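Local coordinates for sefir domain protein (Bacillus cereus F65185, PDB 5Y8E) that probably acts in signalling through SEFIR-SEFIR domain interactions, as a bacterial relative of the domains found in interleukin-17 receptors and their adaptors, at residues S7-S12 with D66-E71; M85-N90 with P115-S120. All blocks are in the same frame, centred on the assembly; numbering follows the deposited sequence. Where two conformers were deposited one is given.

Contact 1 of 2, residues S7-S12 with D66-E71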
loop_
_atom_site.group_PDB
_atom_site.type_symbol
_atom_site.label_atom_id
_atom_site.label_comp_id
_atom_site.label_asym_id
_atom_site.label_seq_id
_atom_site.Cartn_x
_atom_site.Cartn_y
_atom_site.Cartn_z
ATOM N N SER A 7 0.424 -0.072 -3.861
ATOM C CA SER A 7 0.106 1.277 -4.299
ATOM C C SER A 7 1.229 2.196 -3.843
ATOM O O SER A 7 1.551 2.256 -2.650
ATOM C CB SER A 7 -1.232 1.721 -3.698
ATOM O OG SER A 7 -1.567 3.049 -4.072
ATOM N N TYR A 8 1.842 2.902 -4.789
ATOM C CA TYR A 8 2.966 3.773 -4.454
ATOM C C TYR A 8 3.118 4.887 -5.469
ATOM O O TYR A 8 2.521 4.846 -6.545
ATOM C CB TYR A 8 4.278 2.972 -4.328
ATOM C CG TYR A 8 4.841 2.432 -5.634
ATOM C CD1 TYR A 8 4.203 1.400 -6.311
ATOM C CD2 TYR A 8 6.033 2.922 -6.160
ATOM C CE1 TYR A 8 4.710 0.892 -7.487
ATOM C CE2 TYR A 8 6.560 2.411 -7.343
ATOM C CZ TYR A 8 5.884 1.396 -7.996
ATOM O OH TYR A 8 6.369 0.872 -9.171
ATOM N N SER A 9 3.898 5.897 -5.119
ATOM C CA SER A 9 4.168 6.991 -6.043
ATOM C C SER A 9 5.589 6.840 -6.572
ATOM O O SER A 9 6.463 6.345 -5.861
ATOM C CB SER A 9 4.024 8.333 -5.325
ATOM O OG SER A 9 4.353 9.400 -6.194
ATOM N N TRP A 10 5.829 7.256 -7.811
ATOM C CA TRP A 10 7.176 7.185 -8.373
ATOM C C TRP A 10 7.997 8.403 -7.936
ATOM O O TRP A 10 8.412 9.221 -8.761
ATOM C CB TRP A 10 7.123 7.091 -9.902
ATOM C CG TRP A 10 6.728 5.724 -10.431
ATOM C CD1 TRP A 10 6.024 4.753 -9.773
ATOM C CD2 TRP A 10 7.039 5.184 -11.726
ATOM N NE1 TRP A 10 5.858 3.651 -10.590
ATOM C CE2 TRP A 10 6.477 3.891 -11.790
ATOM C CE3 TRP A 10 7.724 5.677 -12.843
ATOM C CZ2 TRP A 10 6.591 3.081 -12.928
ATOM C CZ3 TRP A 10 7.832 4.873 -13.973
ATOM C CH2 TRP A 10 7.270 3.589 -14.005
ATOM N N SER A 11 8.244 8.498 -6.634
ATOM C CA SER A 11 8.854 9.682 -6.034
ATOM C C SER A 11 10.279 9.955 -6.520
ATOM O O SER A 11 10.690 11.113 -6.652
ATOM C CB SER A 11 8.848 9.547 -4.512
ATOM O OG SER A 11 7.563 9.196 -4.048
ATOM N N SER A 12 11.023 8.886 -6.782
ATOM C CA SER A 12 12.417 8.988 -7.201
ATOM C C SER A 12 12.837 7.625 -7.717
ATOM O O SER A 12 12.122 6.642 -7.511
ATOM C CB SER A 12 13.296 9.366 -6.015
ATOM O OG SER A 12 13.337 8.309 -5.073
ATOM N N ASP A 66 5.377 7.257 1.712
ATOM C CA ASP A 66 6.448 8.222 1.899
ATOM C C ASP A 66 5.835 9.621 1.896
ATOM O O ASP A 66 4.619 9.771 1.708
ATOM C CB ASP A 66 7.571 8.052 0.860
ATOM C CG ASP A 66 7.103 8.243 -0.582
ATOM O OD1 ASP A 66 5.879 8.231 -0.859
ATOM O OD2 ASP A 66 7.983 8.384 -1.457
ATOM N N LYS A 67 6.657 10.638 2.123
ATOM C CA LYS A 67 6.151 12.008 2.211
ATOM C C LYS A 67 5.429 12.410 0.926
ATOM O O LYS A 67 4.361 13.028 0.964
ATOM C CB LYS A 67 7.291 12.981 2.511
ATOM C CG LYS A 67 6.881 14.443 2.478
ATOM C CD LYS A 67 7.973 15.337 3.038
ATOM C CE LYS A 67 7.653 15.742 4.471
ATOM N NZ LYS A 67 8.786 16.442 5.153
ATOM N N ASP A 68 6.013 12.030 -0.205
ATOM C CA ASP A 68 5.470 12.380 -1.513
ATOM C C ASP A 68 4.065 11.827 -1.718
ATOM O O ASP A 68 3.166 12.544 -2.157
ATOM C CB ASP A 68 6.397 11.870 -2.619
ATOM C CG ASP A 68 5.912 12.244 -4.007
ATOM O OD1 ASP A 68 5.917 13.453 -4.328
ATOM O OD2 ASP A 68 5.534 11.331 -4.776
ATOM N N TYR A 69 3.878 10.550 -1.405
ATOM C CA TYR A 69 2.585 9.906 -1.605
ATOM C C TYR A 69 1.530 10.627 -0.783
ATOM O O TYR A 69 0.450 10.946 -1.269
ATOM C CB TYR A 69 2.664 8.441 -1.173
ATOM C CG TYR A 69 1.449 7.609 -1.527
ATOM C CD1 TYR A 69 0.318 7.615 -0.720
ATOM C CD2 TYR A 69 1.441 6.804 -2.661
ATOM C CE1 TYR A 69 -0.791 6.851 -1.033
ATOM C CE2 TYR A 69 0.334 6.030 -2.987
ATOM C CZ TYR A 69 -0.775 6.062 -2.166
ATOM O OH TYR A 69 -1.877 5.300 -2.473
ATOM N N CYS A 70 1.867 10.902 0.469
ATOM C CA CYS A 70 0.948 11.514 1.427
ATOM C C CYS A 70 0.551 12.928 1.013
ATOM O O CYS A 70 -0.618 13.313 1.078
ATOM C CB CYS A 70 1.603 11.536 2.817
ATOM S SG CYS A 70 0.567 12.139 4.181
ATOM N N GLU A 71 1.542 13.713 0.598
ATOM C CA GLU A 71 1.281 15.099 0.227
ATOM C C GLU A 71 0.408 15.191 -1.030
ATOM O O GLU A 71 -0.459 16.060 -1.130
ATOM C CB GLU A 71 2.592 15.883 0.076
ATOM C CG GLU A 71 3.395 15.939 1.375
ATOM C CD GLU A 71 4.398 17.077 1.420
ATOM O OE1 GLU A 71 4.995 17.399 0.369
ATOM O OE2 GLU A 71 4.590 17.650 2.516
HETATM O O HOH W 1 5.076 5.911 -2.477
#
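Ser9 and Asp68 meet because OG of the first (chi1 177°) and CG of the second (chi1 -178°) both stand anti to their backbone N, bringing hydroxyl and carboxylate together between loop and helix. Ser9 OG donates to Asp68 OD2 over 2.7 Å, approaching nearly in line with the C-O bond. Ser11 adds a second hydroxyl to the same oxygen's surroundings: its OG lies 3.0 Å from Asp68 OD2 and 2.7 Å from Asp66 OD2, and its single proton could serve either acceptor. The two oxygens of Asp66 face different partners. CG sits between its own backbone N and carbonyl carbon (chi1 61°), and OD1 accepts from Tyr69 N at 3.1 Å from above the carboxylate plane, forming the N-cap of helix 67-75. The same OD1 receives a hydrogen bond from a water, which in turn accepts from Ser9 N at 2.9 Å, so the loop backbone reaches the helix cap through one solvent molecule. The nearby helix start and the serine hydroxyls would be expected to favour the charged form of both aspartates.

Nearer strand 3-7, the Tyr69 ring presents its edge to the backbone, with CD2 lying 3.6 Å from Ser9 N. Its OH shares a 2.8 Å hydrogen bond with Ser7 OG and is probably also bonded to Ile87 N, while Val63 of strand 60-65 touches the side chain. This buried tyrosine thus fixes the end of strand 3-7 against the first turn of the helix. The arrangement lies at the C-terminal ends of the neighbouring parallel strands 3-7 and 60-65, where the loops that follow them come together, consistent with the flavodoxin-like fold of TIR and SEFIR domains.

Contact 2 of 2, residues M85-N90 with P115-S120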
loop_
_atom_site.group_PDB
_atom_site.type_symbol
_atom_site.label_atom_id
_atom_site.label_comp_id
_atom_site.label_asym_id
_atom_site.label_seq_id
_atom_site.Cartn_x
_atom_site.Cartn_y
_atom_site.Cartn_z
ATOM N N MET A 85 -2.069 7.850 -9.654
ATOM C CA MET A 85 -1.664 6.561 -9.131
ATOM C C MET A 85 -1.728 6.489 -7.578
ATOM O O MET A 85 -1.287 5.549 -6.998
ATOM C CB MET A 85 -0.279 6.157 -9.635
ATOM C CG MET A 85 0.857 6.860 -8.983
ATOM S SD MET A 85 2.447 6.749 -10.006
ATOM C CE MET A 85 2.567 5.051 -10.168
ATOM N N ILE A 86 -2.308 7.500 -6.959
ATOM C CA ILE A 86 -2.376 7.641 -5.541
ATOM C C ILE A 86 -3.852 7.444 -5.082
ATOM O O ILE A 86 -4.727 8.005 -5.625
ATOM C CB ILE A 86 -1.833 9.059 -5.142
ATOM C CG1 ILE A 86 -0.326 9.084 -5.483
ATOM C CG2 ILE A 86 -2.072 9.362 -3.775
ATOM C CD1 ILE A 86 0.323 10.302 -5.264
ATOM N N ILE A 87 -4.038 6.625 -4.078
ATOM C CA ILE A 87 -5.346 6.330 -3.580
ATOM C C ILE A 87 -6.118 7.617 -3.239
ATOM O O ILE A 87 -5.632 8.466 -2.573
ATOM C CB ILE A 87 -5.266 5.391 -2.384
ATOM C CG1 ILE A 87 -4.851 4.006 -2.826
ATOM C CG2 ILE A 87 -6.547 5.260 -1.693
ATOM C CD1 ILE A 87 -4.502 3.126 -1.716
ATOM N N THR A 88 -7.367 7.655 -3.689
ATOM C CA THR A 88 -8.270 8.777 -3.409
ATOM C C THR A 88 -9.281 8.485 -2.286
ATOM O O THR A 88 -9.577 7.375 -2.040
ATOM C CB THR A 88 -9.153 9.081 -4.676
ATOM O OG1 THR A 88 -9.893 7.936 -4.971
ATOM C CG2 THR A 88 -8.298 9.417 -5.857
ATOM N N PRO A 89 -9.875 9.531 -1.694
ATOM C CA PRO A 89 -10.896 9.289 -0.670
ATOM C C PRO A 89 -12.000 8.380 -1.195
ATOM O O PRO A 89 -12.441 7.484 -0.477
ATOM C CB PRO A 89 -11.454 10.686 -0.402
ATOM C CG PRO A 89 -10.283 11.590 -0.654
ATOM C CD PRO A 89 -9.560 10.966 -1.823
ATOM N N ASN A 90 -12.423 8.589 -2.435
ATOM C CA ASN A 90 -13.497 7.775 -2.998
ATOM C C ASN A 90 -13.136 6.295 -3.105
ATOM O O ASN A 90 -13.955 5.424 -2.800
ATOM C CB ASN A 90 -13.918 8.305 -4.365
ATOM C CG ASN A 90 -15.178 7.652 -4.864
ATOM O OD1 ASN A 90 -15.164 6.907 -5.840
ATOM N ND2 ASN A 90 -16.276 7.900 -4.169
ATOM N N PRO A 115 -2.193 9.489 4.664
ATOM C CA PRO A 115 -3.090 10.493 4.079
ATOM C C PRO A 115 -4.178 10.892 5.071
ATOM O O PRO A 115 -4.566 10.049 5.886
ATOM C CB PRO A 115 -3.693 9.757 2.882
ATOM C CG PRO A 115 -2.634 8.776 2.490
ATOM C CD PRO A 115 -2.064 8.298 3.804
ATOM N N ASP A 116 -4.635 12.145 5.005
ATOM C CA ASP A 116 -5.591 12.716 5.964
ATOM C C ASP A 116 -6.873 11.903 6.095
ATOM O O ASP A 116 -7.476 11.831 7.172
ATOM C CB ASP A 116 -5.997 14.134 5.539
ATOM C CG ASP A 116 -4.878 15.143 5.674
ATOM O OD1 ASP A 116 -4.012 14.975 6.562
ATOM O OD2 ASP A 116 -4.877 16.119 4.890
ATOM N N PHE A 117 -7.292 11.307 4.984
ATOM C CA PHE A 117 -8.610 10.691 4.894
ATOM C C PHE A 117 -8.642 9.215 5.265
ATOM O O PHE A 117 -9.711 8.604 5.293
ATOM C CB PHE A 117 -9.210 10.909 3.502
ATOM C CG PHE A 117 -8.345 10.428 2.386
ATOM C CD1 PHE A 117 -8.410 9.112 1.964
ATOM C CD2 PHE A 117 -7.482 11.301 1.741
ATOM C CE1 PHE A 117 -7.613 8.664 0.932
ATOM C CE2 PHE A 117 -6.685 10.865 0.704
ATOM C CZ PHE A 117 -6.748 9.542 0.298
ATOM N N PHE A 118 -7.474 8.646 5.545
ATOM C CA PHE A 118 -7.414 7.290 6.067
ATOM C C PHE A 118 -8.050 7.309 7.453
ATOM O O PHE A 118 -7.585 8.021 8.345
ATOM C CB PHE A 118 -5.971 6.780 6.112
ATOM C CG PHE A 118 -5.463 6.277 4.783
ATOM C CD1 PHE A 118 -4.505 5.276 4.729
ATOM C CD2 PHE A 118 -5.942 6.806 3.589
ATOM C CE1 PHE A 118 -4.037 4.800 3.512
ATOM C CE2 PHE A 118 -5.475 6.338 2.363
ATOM C CZ PHE A 118 -4.521 5.333 2.326
ATOM N N LYS A 119 -9.129 6.551 7.622
ATOM C CA LYS A 119 -9.941 6.655 8.834
ATOM C C LYS A 119 -9.271 6.086 10.076
ATOM O O LYS A 119 -9.264 6.729 11.124
ATOM C CB LYS A 119 -11.330 6.057 8.617
ATOM C CG LYS A 119 -12.165 6.870 7.647
ATOM C CD LYS A 119 -13.418 6.130 7.247
ATOM C CE LYS A 119 -13.945 6.635 5.916
ATOM N NZ LYS A 119 -14.604 5.538 5.152
ATOM N N SER A 120 -8.706 4.889 9.971
ATOM C CA SER A 120 -7.855 4.408 11.050
ATOM C C SER A 120 -6.486 5.068 10.913
ATOM O O SER A 120 -6.001 5.288 9.801
ATOM C CB SER A 120 -7.744 2.882 11.060
ATOM O OG SER A 120 -7.243 2.385 9.836
#
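Phe117, the third residue of a type I beta turn from Pro115 to Phe118, lays its ring against Pro89 in the first turn of helix 89-93. From the backbone, CB is directed at the 85-90 segment, and CG takes the position between backbone N and carbonyl carbon (chi1 55°). CG is 3.8 Å from Pro89 CG, which sits over the middle of the ring in a CH-pi contact, 13° off the normal. On one side of the ring CD1 meets Pro89 CA at 3.6 Å, and CE1 continues to Pro89 N and Thr88 C. On the other, CD2 touches Pro89 CG and CE2 approaches Pro89 CD, so that the proline spans much of one face. The two side chains cross at about a right angle. The opposite face carries Pro115 CB, displaced toward the rim, and the ring is therefore held between two prolines.

Phe118 follows with a less intimate contact: Ile87 CG2 comes obliquely to its CE2 at 4.3 Å. Pro115 CD lies over the centre of that ring, Tyr92 stacks on it, and Phe117 CD1 abuts its edge. Ile87 also touches Met51 and Ile55 of helix 47-57. At the tip of Phe117, CZ stops 3.3 Å from the carbonyl oxygen Ile87 O, which lies near the ring plane.

From the N terminus, strand 3-7 runs into the loop of contact 1, which closes onto the start of helix 67-75 after the chain has passed through helix 13-29, strand 33-35, helix 47-57 and strand 60-65. Contact 2 opens only afterwards, at 85-90, and closes at 115-120 after helix 89-93 and strands 100-108 and 111-112. The two loops therefore stand in series, neither nested nor crossed, with centres about 13 Å apart. They nevertheless touch: Tyr69 of contact 1 reaches the 85-90 segment, and Met85 CE packs on Trp10 CD1 at 3.5 Å. The 85-90 segment thus links the first loop to the turn preceding strand 124-125.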